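Local atomic coordinates of ankyrin repeat domain protein (Legionella pneumophila subsp. pneumophila, PDB entry 6MCA), a protein that is a bacterial effector with ankyrin repeats that resembles cysteine proteases and interacts with the host LARP7 component of the 7SK snRNP complex. Residues V271-R282 against A354-L365. Numbering follows the deposited sequence.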
loop_
_atom_site.group_PDB
_atom_site.type_symbol
_atom_site.label_atom_id
_atom_site.label_comp_id
_atom_site.label_asym_id
_atom_site.label_seq_id
_atom_site.Cartn_x
_atom_site.Cartn_y
_atom_site.Cartn_z
ATOM N N VAL A 271 4.579 1.366 -17.396
ATOM C CA VAL A 271 4.701 2.817 -17.430
ATOM C C VAL A 271 4.619 3.274 -18.878
ATOM O O VAL A 271 5.366 2.788 -19.730
ATOM C CB VAL A 271 6.012 3.307 -16.785
ATOM C CG1 VAL A 271 6.088 4.823 -16.843
ATOM C CG2 VAL A 271 6.117 2.823 -15.348
ATOM N N ARG A 272 3.710 4.199 -19.153
ATOM C CA ARG A 272 3.600 4.837 -20.456
ATOM C C ARG A 272 4.057 6.281 -20.324
ATOM O O ARG A 272 3.589 7.002 -19.439
ATOM C CB ARG A 272 2.162 4.768 -20.979
ATOM C CG ARG A 272 1.979 5.232 -22.420
ATOM C CD ARG A 272 1.666 6.723 -22.508
ATOM N NE ARG A 272 1.528 7.162 -23.891
ATOM C CZ ARG A 272 0.362 7.374 -24.493
ATOM N NH1 ARG A 272 -0.771 7.197 -23.827
ATOM N NH2 ARG A 272 0.331 7.767 -25.759
ATOM N N TYR A 273 4.979 6.697 -21.186
ATOM C CA TYR A 273 5.412 8.090 -21.242
ATOM C C TYR A 273 5.581 8.461 -22.705
ATOM O O TYR A 273 6.563 8.058 -23.337
ATOM C CB TYR A 273 6.709 8.317 -20.467
ATOM C CG TYR A 273 7.160 9.761 -20.485
ATOM C CD1 TYR A 273 6.487 10.726 -19.745
ATOM C CD2 TYR A 273 8.249 10.161 -21.247
ATOM C CE1 TYR A 273 6.888 12.048 -19.761
ATOM C CE2 TYR A 273 8.660 11.483 -21.268
ATOM C CZ TYR A 273 7.974 12.421 -20.524
ATOM O OH TYR A 273 8.378 13.737 -20.540
ATOM N N HIS A 274 4.627 9.227 -23.234
ATOM C CA HIS A 274 4.604 9.595 -24.645
ATOM C C HIS A 274 4.662 8.345 -25.516
ATOM O O HIS A 274 3.780 7.484 -25.425
ATOM C CB HIS A 274 5.748 10.556 -24.969
ATOM C CG HIS A 274 5.688 11.844 -24.206
ATOM N ND1 HIS A 274 4.499 12.430 -23.828
ATOM C CD2 HIS A 274 6.669 12.657 -23.749
ATOM C CE1 HIS A 274 4.750 13.547 -23.170
ATOM N NE2 HIS A 274 6.060 13.708 -23.109
ATOM N N GLN A 275 5.693 8.223 -26.347
ATOM C CA GLN A 275 5.819 7.085 -27.247
ATOM C C GLN A 275 6.559 5.907 -26.621
ATOM O O GLN A 275 6.868 4.942 -27.328
ATOM C CB GLN A 275 6.523 7.507 -28.542
ATOM C CG GLN A 275 8.031 7.682 -28.415
ATOM C CD GLN A 275 8.428 9.083 -27.997
ATOM O OE1 GLN A 275 7.704 9.753 -27.260
ATOM N NE2 GLN A 275 9.581 9.538 -28.472
ATOM N N TRP A 276 6.835 5.953 -25.320
ATOM C CA TRP A 276 7.609 4.921 -24.647
ATOM C C TRP A 276 6.725 4.113 -23.707
ATOM O O TRP A 276 5.820 4.655 -23.065
ATOM C CB TRP A 276 8.774 5.534 -23.869
ATOM C CG TRP A 276 9.659 6.380 -24.722
ATOM C CD1 TRP A 276 9.754 7.741 -24.707
ATOM C CD2 TRP A 276 10.566 5.924 -25.731
ATOM N NE1 TRP A 276 10.672 8.160 -25.640
ATOM C CE2 TRP A 276 11.183 7.064 -26.284
ATOM C CE3 TRP A 276 10.918 4.663 -26.220
ATOM C CZ2 TRP A 276 12.133 6.980 -27.298
ATOM C CZ3 TRP A 276 11.861 4.581 -27.227
ATOM C CH2 TRP A 276 12.458 5.732 -27.755
ATOM N N TRP A 277 7.009 2.815 -23.624
ATOM C CA TRP A 277 6.279 1.875 -22.786
ATOM C C TRP A 277 7.296 1.053 -22.012
ATOM O O TRP A 277 8.385 0.781 -22.513
ATOM C CB TRP A 277 5.377 0.979 -23.647
ATOM C CG TRP A 277 4.613 -0.080 -22.912
ATOM C CD1 TRP A 277 5.046 -1.336 -22.598
ATOM C CD2 TRP A 277 3.266 0.011 -22.432
ATOM N NE1 TRP A 277 4.055 -2.028 -21.940
ATOM C CE2 TRP A 277 2.953 -1.223 -21.826
ATOM C CE3 TRP A 277 2.296 1.020 -22.447
ATOM C CZ2 TRP A 277 1.711 -1.474 -21.243
ATOM C CZ3 TRP A 277 1.064 0.767 -21.867
ATOM C CH2 TRP A 277 0.784 -0.470 -21.273
ATOM N N ALA A 278 6.964 0.680 -20.782
ATOM C CA ALA A 278 7.919 -0.030 -19.943
ATOM C C ALA A 278 7.204 -1.092 -19.131
ATOM O O ALA A 278 6.161 -0.818 -18.530
ATOM C CB ALA A 278 8.660 0.928 -19.006
ATOM N N LYS A 279 7.779 -2.290 -19.113
ATOM C CA LYS A 279 7.302 -3.391 -18.289
ATOM C C LYS A 279 8.303 -3.651 -17.171
ATOM O O LYS A 279 9.514 -3.753 -17.420
ATOM C CB LYS A 279 7.088 -4.658 -19.118
ATOM C CG LYS A 279 6.593 -5.841 -18.298
ATOM C CD LYS A 279 6.096 -6.973 -19.179
ATOM C CE LYS A 279 7.218 -7.545 -20.023
ATOM N NZ LYS A 279 6.785 -8.765 -20.760
ATOM N N ILE A 280 7.784 -3.755 -15.949
ATOM C CA ILE A 280 8.559 -3.976 -14.738
ATOM C C ILE A 280 7.989 -5.215 -14.063
ATOM O O ILE A 280 6.829 -5.215 -13.619
ATOM C CB ILE A 280 8.505 -2.770 -13.790
ATOM C CG1 ILE A 280 8.889 -1.486 -14.528
ATOM C CG2 ILE A 280 9.397 -3.006 -12.581
ATOM C CD1 ILE A 280 8.461 -0.225 -13.813
ATOM N N ASP A 281 8.802 -6.270 -13.996
ATOM C CA ASP A 281 8.444 -7.501 -13.294
ATOM C C ASP A 281 9.751 -8.109 -12.792
ATOM O O ASP A 281 10.474 -8.753 -13.559
ATOM C CB ASP A 281 7.687 -8.462 -14.202
ATOM C CG ASP A 281 7.187 -9.692 -13.465
ATOM O OD1 ASP A 281 7.379 -9.776 -12.232
ATOM O OD2 ASP A 281 6.599 -10.579 -14.120
ATOM N N ARG A 282 10.047 -7.894 -11.513
ATOM C CA ARG A 282 11.290 -8.352 -10.909
ATOM C C ARG A 282 11.203 -9.780 -10.385
ATOM O O ARG A 282 12.145 -10.247 -9.736
ATOM C CB ARG A 282 11.697 -7.405 -9.778
ATOM C CG ARG A 282 11.753 -5.946 -10.196
ATOM C CD ARG A 282 11.842 -5.020 -8.993
ATOM N NE ARG A 282 13.139 -5.107 -8.327
ATOM C CZ ARG A 282 13.585 -4.216 -7.446
ATOM N NH1 ARG A 282 14.779 -4.371 -6.891
ATOM N NH2 ARG A 282 12.840 -3.167 -7.126
ATOM N N ALA A 354 10.114 -0.000 -8.177
ATOM C CA ALA A 354 10.950 0.204 -9.355
ATOM C C ALA A 354 10.339 1.167 -10.364
ATOM O O ALA A 354 11.034 1.569 -11.301
ATOM C CB ALA A 354 11.236 -1.137 -10.034
ATOM N N VAL A 355 9.069 1.547 -10.199
ATOM C CA VAL A 355 8.440 2.482 -11.127
ATOM C C VAL A 355 9.157 3.827 -11.119
ATOM O O VAL A 355 9.255 4.493 -12.157
ATOM C CB VAL A 355 6.942 2.632 -10.786
ATOM C CG1 VAL A 355 6.339 3.840 -11.489
ATOM C CG2 VAL A 355 6.185 1.369 -11.158
ATOM N N VAL A 356 9.689 4.234 -9.969
ATOM C CA VAL A 356 10.304 5.553 -9.818
ATOM C C VAL A 356 11.532 5.681 -10.719
ATOM O O VAL A 356 11.561 6.587 -11.569
ATOM C CB VAL A 356 10.638 5.844 -8.344
ATOM C CG1 VAL A 356 11.440 7.129 -8.222
ATOM C CG2 VAL A 356 9.365 5.916 -7.512
ATOM N N PRO A 357 12.558 4.823 -10.604
ATOM C CA PRO A 357 13.710 4.979 -11.508
ATOM C C PRO A 357 13.362 4.750 -12.966
ATOM O O PRO A 357 13.928 5.417 -13.841
ATOM C CB PRO A 357 14.711 3.933 -10.994
ATOM C CG PRO A 357 13.881 2.923 -10.311
ATOM C CD PRO A 357 12.750 3.680 -9.689
ATOM N N VAL A 358 12.431 3.839 -13.254
ATOM C CA VAL A 358 12.052 3.576 -14.640
ATOM C C VAL A 358 11.377 4.799 -15.251
ATOM O O VAL A 358 11.711 5.217 -16.367
ATOM C CB VAL A 358 11.150 2.332 -14.721
ATOM C CG1 VAL A 358 10.635 2.140 -16.136
ATOM C CG2 VAL A 358 11.913 1.106 -14.261
ATOM N N ALA A 359 10.416 5.388 -14.534
ATOM C CA ALA A 359 9.739 6.577 -15.044
ATOM C C ALA A 359 10.705 7.749 -15.168
ATOM O O ALA A 359 10.623 8.534 -16.122
ATOM C CB ALA A 359 8.559 6.941 -14.143
ATOM N N TYR A 360 11.639 7.876 -14.221
ATOM C CA TYR A 360 12.671 8.902 -14.336
ATOM C C TYR A 360 13.482 8.725 -15.616
ATOM O O TYR A 360 13.651 9.671 -16.399
ATOM C CB TYR A 360 13.582 8.864 -13.107
ATOM C CG TYR A 360 14.451 10.091 -12.960
ATOM C CD1 TYR A 360 15.613 10.233 -13.709
ATOM C CD2 TYR A 360 14.110 11.107 -12.078
ATOM C CE1 TYR A 360 16.408 11.352 -13.586
ATOM C CE2 TYR A 360 14.901 12.230 -11.947
ATOM C CZ TYR A 360 16.048 12.346 -12.703
ATOM O OH TYR A 360 16.841 13.459 -12.583
ATOM N N SER A 361 13.990 7.510 -15.845
ATOM C CA SER A 361 14.774 7.242 -17.047
ATOM C C SER A 361 13.970 7.528 -18.308
ATOM O O SER A 361 14.493 8.102 -19.269
ATOM C CB SER A 361 15.260 5.792 -17.047
ATOM O OG SER A 361 16.245 5.583 -16.054
ATOM N N MET A 362 12.695 7.133 -18.323
ATOM C CA MET A 362 11.865 7.381 -19.498
ATOM C C MET A 362 11.683 8.873 -19.735
ATOM O O MET A 362 11.617 9.323 -20.886
ATOM C CB MET A 362 10.512 6.690 -19.342
ATOM C CG MET A 362 10.595 5.178 -19.382
ATOM S SD MET A 362 9.040 4.402 -18.922
ATOM C CE MET A 362 8.016 4.833 -20.327
ATOM N N GLN A 363 11.599 9.659 -18.660
ATOM C CA GLN A 363 11.572 11.108 -18.824
ATOM C C GLN A 363 12.893 11.636 -19.365
ATOM O O GLN A 363 12.907 12.643 -20.083
ATOM C CB GLN A 363 11.244 11.790 -17.500
ATOM C CG GLN A 363 9.803 11.648 -17.070
ATOM C CD GLN A 363 9.532 12.340 -15.755
ATOM O OE1 GLN A 363 9.119 13.500 -15.725
ATOM N NE2 GLN A 363 9.772 11.635 -14.655
ATOM N N GLU A 364 14.007 10.976 -19.033
ATOM C CA GLU A 364 15.309 11.453 -19.495
ATOM C C GLU A 364 15.443 11.382 -21.013
ATOM O O GLU A 364 16.230 12.133 -21.598
ATOM C CB GLU A 364 16.430 10.654 -18.832
ATOM C CG GLU A 364 16.646 10.976 -17.362
ATOM C CD GLU A 364 17.587 12.147 -17.150
ATOM O OE1 GLU A 364 17.453 13.163 -17.863
ATOM O OE2 GLU A 364 18.467 12.048 -16.266
ATOM N N LEU A 365 14.697 10.494 -21.662
ATOM C CA LEU A 365 14.764 10.348 -23.115
ATOM C C LEU A 365 14.347 11.630 -23.831
ATOM O O LEU A 365 14.266 11.669 -25.059
ATOM C CB LEU A 365 13.887 9.183 -23.579
ATOM C CG LEU A 365 14.274 7.794 -23.071
ATOM C CD1 LEU A 365 13.194 6.779 -23.408
ATOM C CD2 LEU A 365 15.612 7.368 -23.652
HETATM O O HOH W 1 8.879 15.152 -17.973
#
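M362 meets strands 271-273 and 276-280 with its thioether because chi1 (-68°) sets CG anti to its carbonyl carbon, chi2 runs extended and chi3 bends the chain at the sulfur. SD then lies 3.5 Å from A278 CB and close to V271 CG1, while CE approaches V271 O (3.4 Å) and W276 O (3.5 Å) and also touches the CB atoms of Y273 and W276. M362 contributes the most surface to this contact and spans both strands of the hairpin. On Y273, CG anti to the backbone N (chi1 -179°) carries the ring toward the C-terminal end of helix 355-364, where one face receives Q363 CG in a CH-pi contact, 4.1 Å from the ring centroid and displaced toward the rim. A water joins the polar ends, 3.0 Å from Y273 OH and donating to Q363 OE1, which also accepts from N220. W276 offers a face to L365, whose CD1 sits 3.5 Å from the centroid of the five-membered ring and nearly on its normal. Farther along, I280 CD1 and V358 CG2 meet tip to tip at 3.7 Å, and A354 CB touches I280 CG2. These contacts make the join mainly apolar; no direct hydrogen bond crosses it, and the water is its polar link. The hairpin, closed by a type II' turn from Y273 to W276, belongs to a five-stranded antiparallel sheet; helix 355-364 packs on its face, nearly antiparallel to strand 276-280 (159°), consistent with a cysteine protease-like α/β fold.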